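Local coordinates for protein putative glucoamylase (Bacteroides caccae ATCC 43185, PDB 4QT9) that is a putative glucoamylase with an alpha/alpha toroid fold and probably hydrolyses glycosidic bonds in glucose-containing saccharides, at residues A[241-245]-A[246-250]; A[279-282]-A[283-286]; A[288-291]-A[292-295]; A[296-299]-A[300-303]; A[345-348]-A[349-352]. All coordinates share one frame; numbering follows the deposited sequence. Where two conformers were deposited one is given.

The five contacts follow one another along the chain in numerical order, and each is local. Contact 1 is the hairpin of strands 239-244 and 247-251; contacts 2, 3 and 4 follow helix 284-301 from the loop and cap at its start, through its middle, to its C-terminal end; contact 5 is the turn between helices 341-345 and 352-364. Contact 3 is the meeting place, its centre about 9 Å from that of contact 1 and about 10 Å from that of contact 5, whereas contacts 1 and 5 do not touch. In this alpha/alpha toroid protein the helix is thus packed between a surface hairpin and a buried turn nearer the centre of the chain.

Contact 1 (A[241-245]-A[246-250])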
loop_
_atom_site.group_PDB
_atom_site.type_symbol
_atom_site.label_atom_id
_atom_site.label_comp_id
_atom_site.label_asym_id
_atom_site.label_seq_id
_atom_site.Cartn_x
_atom_site.Cartn_y
_atom_site.Cartn_z
ATOM N N PRO A 241 9.452 -21.231 9.962
ATOM C CA PRO A 241 9.876 -21.673 8.628
ATOM C C PRO A 241 9.043 -22.846 8.091
ATOM O O PRO A 241 8.775 -23.804 8.816
ATOM C CB PRO A 241 11.345 -22.048 8.828
ATOM C CG PRO A 241 11.782 -21.253 10.030
ATOM C CD PRO A 241 10.577 -21.279 10.925
ATOM N N HIS A 242 8.557 -22.713 6.836
ATOM C CA HIS A 242 7.778 -23.748 6.144
ATOM C C HIS A 242 7.937 -23.575 4.633
ATOM O O HIS A 242 8.310 -22.498 4.159
ATOM C CB HIS A 242 6.286 -23.710 6.549
ATOM C CG HIS A 242 5.629 -22.408 6.242
ATOM N ND1 HIS A 242 5.946 -21.254 6.951
ATOM C CD2 HIS A 242 4.728 -22.098 5.283
ATOM C CE1 HIS A 242 5.227 -20.292 6.405
ATOM N NE2 HIS A 242 4.465 -20.750 5.414
ATOM N N LYS A 243 7.646 -24.630 3.889
ATOM C CA LYS A 243 7.749 -24.635 2.438
ATOM C C LYS A 243 6.380 -24.522 1.800
ATOM O O LYS A 243 5.404 -25.098 2.290
ATOM C CB LYS A 243 8.453 -25.907 1.958
ATOM C CG LYS A 243 9.909 -26.022 2.419
ATOM C CD LYS A 243 10.909 -25.530 1.374
ATOM C CE LYS A 243 11.284 -26.572 0.347
ATOM N NZ LYS A 243 12.181 -27.621 0.893
ATOM N N VAL A 244 6.299 -23.723 0.734
ATOM C CA VAL A 244 5.095 -23.504 -0.067
ATOM C C VAL A 244 5.568 -23.538 -1.511
ATOM O O VAL A 244 6.503 -22.812 -1.845
ATOM C CB VAL A 244 4.303 -22.194 0.254
ATOM C CG1 VAL A 244 2.976 -22.164 -0.519
ATOM C CG2 VAL A 244 4.048 -22.016 1.747
ATOM N N GLU A 245 4.982 -24.421 -2.354
ATOM C CA GLU A 245 5.334 -24.579 -3.778
ATOM C C GLU A 245 6.853 -24.892 -3.935
ATOM O O GLU A 245 7.481 -24.455 -4.899
ATOM C CB GLU A 245 4.932 -23.311 -4.594
ATOM C CG GLU A 245 3.445 -22.955 -4.651
ATOM C CD GLU A 245 2.512 -23.951 -5.318
ATOM O OE1 GLU A 245 2.837 -24.434 -6.431
ATOM O OE2 GLU A 245 1.446 -24.247 -4.726
ATOM N N GLY A 246 7.420 -25.608 -2.956
ATOM C CA GLY A 246 8.833 -25.984 -2.905
ATOM C C GLY A 246 9.764 -24.843 -2.545
ATOM O O GLY A 246 10.982 -24.994 -2.635
ATOM N N ILE A 247 9.199 -23.685 -2.100
ATOM C CA ILE A 247 9.947 -22.471 -1.757
ATOM C C ILE A 247 9.861 -22.239 -0.260
ATOM O O ILE A 247 8.800 -22.384 0.338
ATOM C CB ILE A 247 9.451 -21.247 -2.591
ATOM C CG1 ILE A 247 9.656 -21.501 -4.099
ATOM C CG2 ILE A 247 10.156 -19.928 -2.164
ATOM C CD1 ILE A 247 8.690 -20.867 -5.004
ATOM N N GLU A 248 10.991 -21.893 0.338
ATOM C CA GLU A 248 11.102 -21.684 1.772
ATOM C C GLU A 248 10.639 -20.281 2.191
ATOM O O GLU A 248 11.160 -19.268 1.712
ATOM C CB GLU A 248 12.563 -21.956 2.199
ATOM C CG GLU A 248 12.888 -21.688 3.658
ATOM C CD GLU A 248 12.353 -22.698 4.653
ATOM O OE1 GLU A 248 12.784 -23.875 4.605
ATOM O OE2 GLU A 248 11.529 -22.300 5.507
ATOM N N LEU A 249 9.658 -20.232 3.110
ATOM C CA LEU A 249 9.198 -18.982 3.743
ATOM C C LEU A 249 9.608 -19.025 5.237
ATOM O O LEU A 249 9.517 -20.081 5.879
ATOM C CB LEU A 249 7.696 -18.746 3.562
ATOM C CG LEU A 249 7.174 -18.630 2.113
ATOM C CD1 LEU A 249 5.686 -18.568 2.110
ATOM C CD2 LEU A 249 7.728 -17.383 1.388
ATOM N N HIS A 250 10.128 -17.908 5.757
ATOM C CA HIS A 250 10.652 -17.844 7.131
ATOM C C HIS A 250 9.595 -17.479 8.185
ATOM O O HIS A 250 9.691 -17.926 9.329
ATOM C CB HIS A 250 11.788 -16.805 7.189
ATOM C CG HIS A 250 12.490 -16.741 8.502
ATOM N ND1 HIS A 250 13.272 -17.781 8.956
ATOM C CD2 HIS A 250 12.498 -15.750 9.425
ATOM C CE1 HIS A 250 13.727 -17.399 10.140
ATOM N NE2 HIS A 250 13.281 -16.185 10.465
#
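Val244 and Leu249 meet on the packed side of this hairpin, Val244 CG2 lying 3.8 Å from Leu249 CD1. His242 shares that side: Leu249 CB sits over one face of its imidazole, 4.1 Å from His242 CE1. The ring is brought there by a chi1 of 60°, which sets CG between the backbone N and the carbonyl carbon, and its nitrogens are held from outside, ND1 by Ser240 O and NE2 by Glu257 O. Ile247 completes this face and, like Val244, packs on Val294 of helix 284-301. The two strands form an antiparallel beta hairpin closed by a type I' turn from Val244 to Ile247, in which Glu245 and Gly246 both take positive phi. Val244 N gives a bond of 2.9 Å to Ile247 O, and Ile247 N returns one of 2.8 Å to Val244 O. The pair His242 and Leu249 is likewise bonded both ways. On the reverse face, exposed and looser, Lys243 bends back so that CE rests 3.4 Å from Gly246 O and CD 4.0 Å from Glu248 CB. Its charge stays apart from the carboxylate, Lys243 NZ being 5.3 Å from Glu248 OE1.

Contact 2 (A[279-282]-A[283-286]); sequences EYCP and SYFH
The backbone turns from an extended Cys281 through Pro282 and Ser283 into the first turn of helix 284-301, bringing the side chain of Cys281 over the ring of Tyr284, three residues on. Cys281 CB is the closer of its two side-chain atoms, 3.4 Å from Tyr284 CZ, over the ring face, a CH-pi contact displaced toward the hydroxyl end of the ring. With SG anti to the backbone N (chi1 -172°), the sulfur runs on across the same face and stands 4.1 Å from the centroid of the Tyr284 ring, only 10° off its normal, a sulfur-aromatic contact. The tip of the tyrosine is fixed from outside: its OH is hydrogen-bonded to Asp278 OD1, which also takes Tyr280 N, while Tyr228 of helix 225-232 packs against the tyrosine. A leucine in place of Tyr284 would probably leave the Cys281 sulfur without its aromatic face and Asp278 without the hydroxyl it holds. Ser283 is the N-cap. Its OG accepts from His286 N at 3.2 Å with an N-H...O angle of 164°; in one of the histidine's two conformers Ser283 OG also lies 2.8 Å from His286 ND1, a hydrogen bond in which either atom could be the donor. The chemistry divides accordingly: on the buried side a polarisable sulfur and a methylene rest on pi electrons, whereas at the partly exposed cap one hydroxyl takes up a backbone N-H of the first helical turn.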
loop_
_atom_site.group_PDB
_atom_site.type_symbol
_atom_site.label_atom_id
_atom_site.label_comp_id
_atom_site.label_asym_id
_atom_site.label_seq_id
_atom_site.Cartn_x
_atom_site.Cartn_y
_atom_site.Cartn_z
ATOM N N GLU A 279 15.614 -9.090 14.383
ATOM C CA GLU A 279 15.585 -10.308 15.216
ATOM C C GLU A 279 14.756 -11.450 14.579
ATOM O O GLU A 279 15.135 -12.620 14.686
ATOM C CB GLU A 279 14.980 -9.918 16.582
ATOM C CG GLU A 279 14.847 -11.041 17.603
ATOM C CD GLU A 279 14.428 -10.611 19.002
ATOM O OE1 GLU A 279 14.589 -9.413 19.337
ATOM O OE2 GLU A 279 13.967 -11.484 19.774
ATOM N N TYR A 280 13.670 -11.106 13.862
ATOM C CA TYR A 280 12.756 -12.101 13.324
ATOM C C TYR A 280 12.940 -12.471 11.845
ATOM O O TYR A 280 12.293 -13.417 11.387
ATOM C CB TYR A 280 11.323 -11.634 13.575
ATOM C CG TYR A 280 11.144 -11.241 15.022
ATOM C CD1 TYR A 280 11.186 -12.197 16.034
ATOM C CD2 TYR A 280 11.039 -9.901 15.393
ATOM C CE1 TYR A 280 11.056 -11.838 17.376
ATOM C CE2 TYR A 280 10.939 -9.527 16.733
ATOM C CZ TYR A 280 10.934 -10.499 17.718
ATOM O OH TYR A 280 10.780 -10.144 19.030
ATOM N N CYS A 281 13.804 -11.772 11.108
ATOM C CA CYS A 281 14.012 -12.070 9.690
ATOM C C CYS A 281 15.422 -11.644 9.264
ATOM O O CYS A 281 15.727 -10.450 9.344
ATOM C CB CYS A 281 12.941 -11.403 8.831
ATOM S SG CYS A 281 12.975 -11.895 7.089
ATOM N N PRO A 282 16.291 -12.591 8.813
ATOM C CA PRO A 282 17.657 -12.210 8.402
ATOM C C PRO A 282 17.702 -11.325 7.140
ATOM O O PRO A 282 18.731 -10.678 6.899
ATOM C CB PRO A 282 18.346 -13.556 8.164
ATOM C CG PRO A 282 17.241 -14.480 7.819
ATOM C CD PRO A 282 16.081 -14.049 8.660
ATOM N N SER A 283 16.587 -11.276 6.356
ATOM C CA SER A 283 16.444 -10.454 5.143
ATOM C C SER A 283 14.979 -10.337 4.718
ATOM O O SER A 283 14.415 -11.295 4.169
ATOM C CB SER A 283 17.263 -11.032 3.979
ATOM O OG SER A 283 17.055 -10.292 2.780
ATOM N N TYR A 284 14.376 -9.151 4.926
ATOM C CA TYR A 284 12.997 -8.886 4.497
ATOM C C TYR A 284 12.924 -8.908 2.958
ATOM O O TYR A 284 11.930 -9.394 2.395
ATOM C CB TYR A 284 12.464 -7.579 5.122
ATOM C CG TYR A 284 12.057 -7.810 6.565
ATOM C CD1 TYR A 284 10.852 -8.434 6.878
ATOM C CD2 TYR A 284 12.926 -7.516 7.610
ATOM C CE1 TYR A 284 10.499 -8.712 8.197
ATOM C CE2 TYR A 284 12.580 -7.780 8.937
ATOM C CZ TYR A 284 11.356 -8.366 9.225
ATOM O OH TYR A 284 11.003 -8.668 10.523
ATOM N N PHE A 285 14.032 -8.530 2.277
ATOM C CA PHE A 285 14.082 -8.599 0.806
ATOM C C PHE A 285 13.885 -10.045 0.289
ATOM O O PHE A 285 13.086 -10.270 -0.628
ATOM C CB PHE A 285 15.419 -8.042 0.258
ATOM C CG PHE A 285 15.462 -8.031 -1.255
ATOM C CD1 PHE A 285 14.892 -6.986 -1.973
ATOM C CD2 PHE A 285 16.002 -9.105 -1.961
ATOM C CE1 PHE A 285 14.900 -6.993 -3.373
ATOM C CE2 PHE A 285 15.993 -9.119 -3.355
ATOM C CZ PHE A 285 15.456 -8.057 -4.054
ATOM N N HIS A 286 14.646 -11.004 0.864
ATOM C CA HIS A 286 14.581 -12.390 0.431
ATOM C C HIS A 286 13.271 -13.044 0.861
ATOM O O HIS A 286 12.753 -13.847 0.107
ATOM C CB HIS A 286 15.810 -13.170 0.901
ATOM C CG HIS A 286 17.044 -12.759 0.163
ATOM N ND1 HIS A 286 17.968 -11.904 0.726
ATOM C CD2 HIS A 286 17.416 -13.023 -1.111
ATOM C CE1 HIS A 286 18.897 -11.720 -0.195
ATOM N NE2 HIS A 286 18.609 -12.376 -1.316
#

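Contact 3 (A[288-291]-A[292-295]); sequences MRNL and TLVN
Thr292 OG1 donates to Met288 O at 2.9 Å, adding a side-chain bond to the helical one that Thr292 N makes with the same carbonyl at 3.1 Å. The two donors reach this oxygen from opposite faces of its carbonyl plane, so it is gripped twice. A chi1 of -57°, with OG1 anti to the carbonyl carbon and beside the backbone N, turns the hydroxyl back along the helix; OG1 is also hydrogen-bonded to Ser347 OG. Were Thr292 a valine, Met288 O would probably keep the backbone donor alone, and Ser347 OG would lose a partner. Leu293, one position on, lies obliquely across the side chains of Arg289 and Asn290. Its CD1 is 4.1 Å from Arg289 NE and equally far from Asn290 OD1, while Leu293 CG rests 3.3 Å from Arg289 O. Leu291 contributes chiefly through its backbone: its O accepts from Asn295 N at 3.2 Å and from a water at 3.1 Å; that water accepts from Asn295 ND2, bridging one helical turn, while Asn295 OD1 takes Leu316 N. These bonds belong to the regular middle of helix 284-301. On one flank Asn290 ND2 binds Glu248 O, and Val294 packs on Ile247 of strand 247-251; on another, Arg289 NH1 binds Tyr350 O in the turn that leads into helix 352-364.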
loop_
_atom_site.group_PDB
_atom_site.type_symbol
_atom_site.label_atom_id
_atom_site.label_comp_id
_atom_site.label_asym_id
_atom_site.label_seq_id
_atom_site.Cartn_x
_atom_site.Cartn_y
_atom_site.Cartn_z
HETATM N N MSE A 288 10.251 -11.525 1.042
HETATM C CA MSE A 288 9.256 -10.960 0.123
HETATM C C MSE A 288 9.483 -11.412 -1.315
HETATM O O MSE A 288 8.505 -11.568 -2.061
HETATM C CB MSE A 288 9.213 -9.429 0.233
HETATM C CG MSE A 288 8.760 -8.930 1.620
HETATM SE SE MSE A 288 7.352 -10.024 2.542
HETATM C CE MSE A 288 8.171 -9.974 4.385
ATOM N N ARG A 289 10.758 -11.643 -1.698
ATOM C CA ARG A 289 11.090 -12.176 -3.015
ATOM C C ARG A 289 10.544 -13.609 -3.083
ATOM O O ARG A 289 9.920 -13.975 -4.074
ATOM C CB ARG A 289 12.608 -12.129 -3.277
ATOM C CG ARG A 289 13.034 -12.755 -4.607
ATOM C CD ARG A 289 14.530 -12.703 -4.825
ATOM N NE ARG A 289 14.952 -13.657 -5.857
ATOM C CZ ARG A 289 15.022 -13.384 -7.158
ATOM N NH1 ARG A 289 14.687 -12.180 -7.610
ATOM N NH2 ARG A 289 15.422 -14.312 -8.016
ATOM N N ASN A 290 10.713 -14.389 -1.989
ATOM C CA ASN A 290 10.223 -15.770 -1.935
ATOM C C ASN A 290 8.715 -15.829 -1.957
ATOM O O ASN A 290 8.172 -16.719 -2.595
ATOM C CB ASN A 290 10.772 -16.512 -0.725
ATOM C CG ASN A 290 12.137 -17.038 -1.005
ATOM O OD1 ASN A 290 12.715 -16.772 -2.069
ATOM N ND2 ASN A 290 12.672 -17.804 -0.074
ATOM N N LEU A 291 8.043 -14.875 -1.301
ATOM C CA LEU A 291 6.581 -14.817 -1.309
ATOM C C LEU A 291 6.082 -14.517 -2.748
ATOM O O LEU A 291 5.062 -15.066 -3.168
ATOM C CB LEU A 291 6.044 -13.803 -0.283
ATOM C CG LEU A 291 4.538 -13.773 -0.094
ATOM C CD1 LEU A 291 3.998 -15.112 0.449
ATOM C CD2 LEU A 291 4.127 -12.624 0.807
ATOM N N THR A 292 6.848 -13.714 -3.507
ATOM C CA THR A 292 6.573 -13.411 -4.914
ATOM C C THR A 292 6.758 -14.690 -5.717
ATOM O O THR A 292 5.912 -15.031 -6.560
ATOM C CB THR A 292 7.482 -12.255 -5.446
ATOM O OG1 THR A 292 7.310 -11.095 -4.647
ATOM C CG2 THR A 292 7.184 -11.886 -6.883
ATOM N N LEU A 293 7.860 -15.420 -5.428
ATOM C CA LEU A 293 8.173 -16.623 -6.181
ATOM C C LEU A 293 7.157 -17.734 -5.932
ATOM O O LEU A 293 6.815 -18.446 -6.882
ATOM C CB LEU A 293 9.597 -17.082 -5.954
ATOM C CG LEU A 293 10.652 -16.126 -6.516
ATOM C CD1 LEU A 293 12.039 -16.534 -6.064
ATOM C CD2 LEU A 293 10.582 -16.037 -8.021
ATOM N N VAL A 294 6.608 -17.812 -4.698
ATOM C CA VAL A 294 5.547 -18.760 -4.335
ATOM C C VAL A 294 4.290 -18.453 -5.181
ATOM O O VAL A 294 3.685 -19.363 -5.733
ATOM C CB VAL A 294 5.232 -18.720 -2.814
ATOM C CG1 VAL A 294 3.855 -19.313 -2.505
ATOM C CG2 VAL A 294 6.316 -19.431 -2.013
ATOM N N ASN A 295 3.932 -17.171 -5.278
ATOM C CA ASN A 295 2.772 -16.677 -6.022
ATOM C C ASN A 295 2.859 -17.082 -7.486
ATOM O O ASN A 295 1.911 -17.641 -8.022
ATOM C CB ASN A 295 2.692 -15.141 -5.890
ATOM C CG ASN A 295 1.310 -14.616 -6.121
ATOM O OD1 ASN A 295 0.853 -14.507 -7.262
ATOM N ND2 ASN A 295 0.578 -14.391 -5.033
HETATM O O HOH W 1 2.085 -14.635 -2.625
#

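Contact 4 (A[296-299]-A[300-303])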
loop_
_atom_site.group_PDB
_atom_site.type_symbol
_atom_site.label_atom_id
_atom_site.label_comp_id
_atom_site.label_asym_id
_atom_site.label_seq_id
_atom_site.Cartn_x
_atom_site.Cartn_y
_atom_site.Cartn_z
ATOM N N ARG A 296 4.023 -16.820 -8.110
ATOM C CA ARG A 296 4.344 -17.123 -9.499
ATOM C C ARG A 296 4.345 -18.653 -9.721
ATOM O O ARG A 296 3.745 -19.126 -10.694
ATOM C CB ARG A 296 5.705 -16.499 -9.853
ATOM C CG ARG A 296 6.193 -16.820 -11.267
ATOM C CD ARG A 296 7.596 -16.306 -11.502
ATOM N NE ARG A 296 8.101 -16.677 -12.818
ATOM C CZ ARG A 296 8.798 -17.782 -13.060
ATOM N NH1 ARG A 296 9.060 -18.638 -12.083
ATOM N NH2 ARG A 296 9.216 -18.050 -14.285
ATOM N N ALA A 297 4.984 -19.414 -8.811
ATOM C CA ALA A 297 5.047 -20.874 -8.903
ATOM C C ALA A 297 3.656 -21.470 -8.914
ATOM O O ALA A 297 3.415 -22.354 -9.729
ATOM C CB ALA A 297 5.858 -21.451 -7.749
ATOM N N TYR A 298 2.727 -20.975 -8.052
ATOM C CA TYR A 298 1.343 -21.467 -8.010
ATOM C C TYR A 298 0.629 -21.225 -9.341
ATOM O O TYR A 298 -0.057 -22.131 -9.821
ATOM C CB TYR A 298 0.521 -20.833 -6.855
ATOM C CG TYR A 298 -0.940 -21.240 -6.888
ATOM C CD1 TYR A 298 -1.866 -20.527 -7.647
ATOM C CD2 TYR A 298 -1.376 -22.393 -6.248
ATOM C CE1 TYR A 298 -3.179 -20.974 -7.796
ATOM C CE2 TYR A 298 -2.694 -22.837 -6.368
ATOM C CZ TYR A 298 -3.598 -22.115 -7.132
ATOM O OH TYR A 298 -4.899 -22.547 -7.244
ATOM N N CYS A 299 0.758 -19.996 -9.921
ATOM C CA CYS A 299 0.120 -19.634 -11.191
ATOM C C CYS A 299 0.683 -20.460 -12.331
ATOM O O CYS A 299 -0.094 -20.866 -13.205
ATOM C CB CYS A 299 0.256 -18.146 -11.478
ATOM S SG CYS A 299 -0.552 -17.074 -10.259
ATOM N N ILE A 300 2.018 -20.747 -12.323
ATOM C CA ILE A 300 2.641 -21.589 -13.369
ATOM C C ILE A 300 2.079 -23.008 -13.229
ATOM O O ILE A 300 1.718 -23.615 -14.227
ATOM C CB ILE A 300 4.205 -21.540 -13.316
ATOM C CG1 ILE A 300 4.706 -20.142 -13.782
ATOM C CG2 ILE A 300 4.857 -22.686 -14.153
ATOM C CD1 ILE A 300 6.103 -19.837 -13.480
ATOM N N ARG A 301 1.927 -23.497 -11.985
ATOM C CA ARG A 301 1.375 -24.831 -11.756
ATOM C C ARG A 301 -0.071 -24.882 -12.225
ATOM O O ARG A 301 -0.428 -25.843 -12.892
ATOM C CB ARG A 301 1.513 -25.263 -10.296
ATOM C CG ARG A 301 1.155 -26.734 -10.088
ATOM C CD ARG A 301 1.660 -27.199 -8.749
ATOM N NE ARG A 301 1.197 -26.364 -7.636
ATOM C CZ ARG A 301 0.081 -26.586 -6.953
ATOM N NH1 ARG A 301 -0.733 -27.575 -7.299
ATOM N NH2 ARG A 301 -0.233 -25.818 -5.923
ATOM N N ASN A 302 -0.875 -23.826 -11.934
ATOM C CA ASN A 302 -2.268 -23.676 -12.396
ATOM C C ASN A 302 -3.070 -24.983 -12.211
ATOM O O ASN A 302 -3.507 -25.574 -13.204
ATOM C CB ASN A 302 -2.273 -23.227 -13.867
ATOM C CG ASN A 302 -3.625 -22.839 -14.408
ATOM O OD1 ASN A 302 -4.550 -22.511 -13.664
ATOM N ND2 ASN A 302 -3.793 -22.956 -15.722
ATOM N N PRO A 303 -3.244 -25.463 -10.952
ATOM C CA PRO A 303 -3.921 -26.769 -10.753
ATOM C C PRO A 303 -5.416 -26.747 -11.065
ATOM O O PRO A 303 -6.007 -27.819 -11.227
ATOM C CB PRO A 303 -3.685 -27.076 -9.281
ATOM C CG PRO A 303 -3.523 -25.664 -8.622
ATOM C CD PRO A 303 -2.798 -24.869 -9.666
#
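Ile300 CD1 sits over the centre of the Arg296 guanidinium, 3.4 Å from Arg296 CZ, so that a methyl covers one face of the flat cation. The arginine chain is extended from CG to NE, with CG anti to the backbone N (chi1 177°), and it passes the isoleucine one helical turn away. The same guanidinium makes a cation-pi contact with Tyr354. Tyr298 is oriented differently toward each of its two neighbours. Pro303 crosses it at about a right angle: Pro303 CD lies over the ring face, 4.2 Å from the centroid of the Tyr298 ring, a CH-pi contact, and Pro303 CG approaches Tyr298 OH at 3.7 Å. Arg301 approaches with its NH2 3.6 Å from Tyr298 CD2 and with the guanidinium plane 88° from that of the ring. That NH2 is engaged in a salt bridge with Glu245 OE2, while the tyrosine hydroxyl binds Asp335 OD2. Backbone bonds from Ile300 N to Arg296 O (2.9 Å) and from Asn302 N to Tyr298 O (2.8 Å) continue the helical pattern until Asn302 leaves it with positive phi, and Pro303 carries the chain away across the tyrosine. This is the C-terminal end of helix 284-301: its Arg301 side faces the turn between strands 239-244 and 247-251, and Cys299 packs on Trp314 of a loop.

Contact 5 (A[345-348]-A[349-352]); sequences LSSI and VYTP
Ser347 and Tyr350 meet where the backbone curls round Ser347 O, and the tyrosine can be followed outward from there. Tyr350 CB lies 3.5 Å from Ser347 O. A chi1 of -56° swings CG to the side of the backbone N, and the ring rises next to the serine, with Tyr350 CD2 3.7 Å from Ser347 OG; the serine oxygen lies at the ring edge, in its plane. Over the centre of one face is Val349 CG2, 3.7 Å above the plane. Farther out the ring packs on Met288 and meets that of Phe285, both of helix 284-301, and at the tip OH is hydrogen-bonded to Ala264 O. The backbone here is a tight connection between helices 341-345 and 352-364: a type I beta turn from Leu345 to Ile348 is followed at once by a second turn, closed by Thr351 N on Ser347 O, and Thr351 occupies the N-cap position of the later helix without making a capping bond through its side chain. Ser347 O takes two N-H groups, Thr351 N at 2.9 Å almost straight (172°) and Tyr350 N, also at 2.9 Å. Besides its bond to Thr292, Ser347 OG accepts from Gln265 NE2. Past this turn, the Pro352 ring sits against Ile348 O, Pro352 CG being 3.3 Å from that oxygen.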
loop_
_atom_site.group_PDB
_atom_site.type_symbol
_atom_site.label_atom_id
_atom_site.label_comp_id
_atom_site.label_asym_id
_atom_site.label_seq_id
_atom_site.Cartn_x
_atom_site.Cartn_y
_atom_site.Cartn_z
ATOM N N LEU A 345 3.280 -6.745 -10.940
ATOM C CA LEU A 345 3.942 -5.485 -11.269
ATOM C C LEU A 345 4.496 -4.774 -10.059
ATOM O O LEU A 345 5.579 -4.213 -10.179
ATOM C CB LEU A 345 3.066 -4.532 -12.091
ATOM C CG LEU A 345 2.354 -5.110 -13.320
ATOM C CD1 LEU A 345 1.758 -3.998 -14.156
ATOM C CD2 LEU A 345 3.237 -5.968 -14.144
ATOM N N SER A 346 3.826 -4.837 -8.885
ATOM C CA SER A 346 4.364 -4.167 -7.695
ATOM C C SER A 346 5.472 -5.021 -7.013
ATOM O O SER A 346 6.015 -4.617 -5.998
ATOM C CB SER A 346 3.253 -3.806 -6.708
ATOM O OG SER A 346 2.210 -3.096 -7.363
ATOM N N SER A 347 5.811 -6.171 -7.588
ATOM C CA SER A 347 6.891 -7.011 -7.106
ATOM C C SER A 347 8.131 -6.864 -7.999
ATOM O O SER A 347 9.081 -7.618 -7.834
ATOM C CB SER A 347 6.443 -8.469 -6.990
ATOM O OG SER A 347 6.017 -8.671 -5.648
ATOM N N ILE A 348 8.127 -5.866 -8.914
ATOM C CA ILE A 348 9.241 -5.559 -9.835
ATOM C C ILE A 348 10.565 -5.351 -9.057
ATOM O O ILE A 348 11.624 -5.742 -9.545
ATOM C CB ILE A 348 8.917 -4.344 -10.756
ATOM C CG1 ILE A 348 9.988 -4.159 -11.862
ATOM C CG2 ILE A 348 8.667 -3.039 -9.950
ATOM C CD1 ILE A 348 9.551 -3.288 -13.059
ATOM N N VAL A 349 10.501 -4.768 -7.850
ATOM C CA VAL A 349 11.685 -4.513 -6.993
ATOM C C VAL A 349 12.335 -5.846 -6.508
ATOM O O VAL A 349 13.535 -5.869 -6.229
ATOM C CB VAL A 349 11.347 -3.597 -5.787
ATOM C CG1 VAL A 349 10.914 -2.211 -6.255
ATOM C CG2 VAL A 349 10.293 -4.229 -4.862
ATOM N N TYR A 350 11.542 -6.935 -6.423
ATOM C CA TYR A 350 11.982 -8.268 -5.978
ATOM C C TYR A 350 12.346 -9.209 -7.126
ATOM O O TYR A 350 13.348 -9.929 -7.019
ATOM C CB TYR A 350 10.882 -8.959 -5.151
ATOM C CG TYR A 350 10.422 -8.153 -3.970
ATOM C CD1 TYR A 350 11.308 -7.802 -2.958
ATOM C CD2 TYR A 350 9.094 -7.746 -3.854
ATOM C CE1 TYR A 350 10.900 -7.024 -1.879
ATOM C CE2 TYR A 350 8.669 -6.979 -2.769
ATOM C CZ TYR A 350 9.579 -6.624 -1.782
ATOM O OH TYR A 350 9.180 -5.913 -0.684
ATOM N N THR A 351 11.479 -9.275 -8.161
ATOM C CA THR A 351 11.634 -10.158 -9.330
ATOM C C THR A 351 11.571 -9.298 -10.609
ATOM O O THR A 351 10.547 -9.304 -11.302
ATOM C CB THR A 351 10.562 -11.268 -9.292
ATOM O OG1 THR A 351 9.275 -10.641 -9.247
ATOM C CG2 THR A 351 10.724 -12.201 -8.088
ATOM N N PRO A 352 12.637 -8.503 -10.907
ATOM C CA PRO A 352 12.566 -7.578 -12.050
ATOM C C PRO A 352 12.215 -8.230 -13.398
ATOM O O PRO A 352 11.309 -7.746 -14.075
ATOM C CB PRO A 352 13.958 -6.942 -12.078
ATOM C CG PRO A 352 14.443 -7.038 -10.676
ATOM C CD PRO A 352 13.913 -8.339 -10.174
#